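Local coordinates for protein N(G),N(G)-dimethylarginine dimethylaminohydrolase (Pseudomonas aeruginosa, PDB 1H70) that hydrolyses asymmetric dimethylarginine and monomethylarginine, inhibitors of nitric oxide synthase, to L-citrulline and dimethylamine or methylamine, at residues Q141-A144 against I145-H149. The protein carries 1 engineered substitution. Residues are numbered along the deposited sequence; the frame is centred on the assembly and turned at random.
Sequences QMIA and ILEKH
M142 and L146, one turn apart on the buried flank of helix 136-148, meet as two apolar chains set at a slant: CG of M142 lies 4.0 Å from CD1 of L146. A chi1 of -179° swings this CG beside the carbonyl carbon of M142, which brings it to the leucine methyl; beyond CG the thioether chain bends at chi2 and chi3. I143 and E147 run side by side in the same direction along another flank, and the extended chain of E147 carries its carboxylate oxygen OE2 to 3.6 Å from methyl CG2 of I143. CG of E147 also rests 3.4 Å from I143 O. I145 leans back over the preceding turn, its CG1 3.4 Å from Q141 O, the carbonyl that accepts the hydrogen bond of I145 N. Beneath these side chains run four consecutive i to i+4 bonds; L146 N to M142 O, 3.0 Å, is nearly straight at 174°, while K148 N meets A144 O at 153°. H149 leaves the helical conformation, and its N still reaches I145 O at 3.2 Å. OE2 of E106 makes a salt bridge with K148 NZ and a hydrogen bond with H149 NE2, tying the helix end to strand 105-107. M142 packs on I128 and L146 on F126, both of strand 125-130, and I145 on I77. This is the C-terminal half of an amphipathic helix, the crossover of the beta-alpha-beta unit formed by strand 125-130, helix 136-148 and strand 152-157.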
loop_
_atom_site.group_PDB
_atom_site.type_symbol
_atom_site.label_atom_id
_atom_site.label_comp_id
_atom_site.label_asym_id
_atom_site.label_seq_id
_atom_site.Cartn_x
_atom_site.Cartn_y
_atom_site.Cartn_z
ATOM N N GLN A 141 -8.771 -16.248 -5.593
ATOM C CA GLN A 141 -9.899 -15.498 -6.107
ATOM C C GLN A 141 -9.413 -14.248 -6.831
ATOM O O GLN A 141 -9.908 -13.929 -7.905
ATOM C CB GLN A 141 -10.853 -15.140 -4.970
ATOM C CG GLN A 141 -11.754 -16.276 -4.564
ATOM C CD GLN A 141 -12.708 -15.820 -3.489
ATOM O OE1 GLN A 141 -13.269 -14.737 -3.592
ATOM N NE2 GLN A 141 -12.865 -16.628 -2.444
ATOM N N MET A 142 -8.440 -13.553 -6.247
ATOM C CA MET A 142 -7.892 -12.344 -6.863
ATOM C C MET A 142 -7.194 -12.664 -8.179
ATOM O O MET A 142 -7.369 -11.964 -9.177
ATOM C CB MET A 142 -6.936 -11.631 -5.895
ATOM C CG MET A 142 -6.343 -10.343 -6.473
ATOM S SD MET A 142 -7.585 -9.037 -6.628
ATOM C CE MET A 142 -7.761 -8.518 -4.908
ATOM N N ILE A 143 -6.384 -13.725 -8.204
ATOM C CA ILE A 143 -5.694 -14.039 -9.472
ATOM C C ILE A 143 -6.723 -14.363 -10.565
ATOM O O ILE A 143 -6.563 -13.942 -11.719
ATOM C CB ILE A 143 -4.665 -15.185 -9.290
ATOM C CG1 ILE A 143 -3.467 -14.632 -8.486
ATOM C CG2 ILE A 143 -4.198 -15.716 -10.639
ATOM C CD1 ILE A 143 -2.590 -15.677 -7.856
ATOM N N ALA A 144 -7.800 -15.068 -10.212
ATOM C CA ALA A 144 -8.830 -15.422 -11.206
ATOM C C ALA A 144 -9.498 -14.171 -11.782
ATOM O O ALA A 144 -9.749 -14.089 -12.995
ATOM C CB ALA A 144 -9.861 -16.389 -10.617
ATOM N N ILE A 145 -9.777 -13.192 -10.920
ATOM C CA ILE A 145 -10.402 -11.946 -11.379
ATOM C C ILE A 145 -9.462 -11.198 -12.309
ATOM O O ILE A 145 -9.859 -10.721 -13.378
ATOM C CB ILE A 145 -10.781 -11.063 -10.189
ATOM C CG1 ILE A 145 -11.932 -11.688 -9.400
ATOM C CG2 ILE A 145 -11.206 -9.675 -10.681
ATOM C CD1 ILE A 145 -12.067 -11.100 -7.978
ATOM N N LEU A 146 -8.203 -11.072 -11.891
ATOM C CA LEU A 146 -7.192 -10.411 -12.712
ATOM C C LEU A 146 -7.114 -11.099 -14.077
ATOM O O LEU A 146 -7.056 -10.429 -15.098
ATOM C CB LEU A 146 -5.820 -10.409 -12.038
ATOM C CG LEU A 146 -5.717 -9.517 -10.783
ATOM C CD1 LEU A 146 -4.445 -9.766 -9.961
ATOM C CD2 LEU A 146 -5.752 -8.048 -11.195
ATOM N N GLU A 147 -7.111 -12.431 -14.089
ATOM C CA GLU A 147 -7.039 -13.160 -15.366
ATOM C C GLU A 147 -8.266 -12.902 -16.246
ATOM O O GLU A 147 -8.117 -12.776 -17.470
ATOM C CB GLU A 147 -6.790 -14.650 -15.141
ATOM C CG GLU A 147 -5.354 -14.917 -14.692
ATOM C CD GLU A 147 -5.022 -16.373 -14.407
ATOM O OE1 GLU A 147 -5.900 -17.262 -14.443
ATOM O OE2 GLU A 147 -3.832 -16.620 -14.127
ATOM N N LYS A 148 -9.453 -12.810 -15.653
ATOM C CA LYS A 148 -10.713 -12.525 -16.366
ATOM C C LYS A 148 -10.580 -11.194 -17.112
ATOM O O LYS A 148 -11.133 -10.989 -18.211
ATOM C CB LYS A 148 -11.897 -12.500 -15.378
ATOM C CG LYS A 148 -13.216 -12.017 -15.981
ATOM C CD LYS A 148 -14.181 -11.433 -14.950
ATOM C CE LYS A 148 -15.288 -10.610 -15.615
ATOM N NZ LYS A 148 -16.297 -10.118 -14.615
ATOM N N HIS A 149 -9.785 -10.297 -16.534
ATOM C CA HIS A 149 -9.538 -8.982 -17.113
ATOM C C HIS A 149 -8.233 -8.879 -17.914
ATOM O O HIS A 149 -7.812 -7.771 -18.265
ATOM C CB HIS A 149 -9.576 -7.918 -16.012
ATOM C CG HIS A 149 -10.959 -7.753 -15.470
ATOM N ND1 HIS A 149 -11.881 -6.918 -16.058
ATOM C CD2 HIS A 149 -11.594 -8.364 -14.447
ATOM C CE1 HIS A 149 -13.022 -6.996 -15.391
ATOM N NE2 HIS A 149 -12.873 -7.866 -14.410
#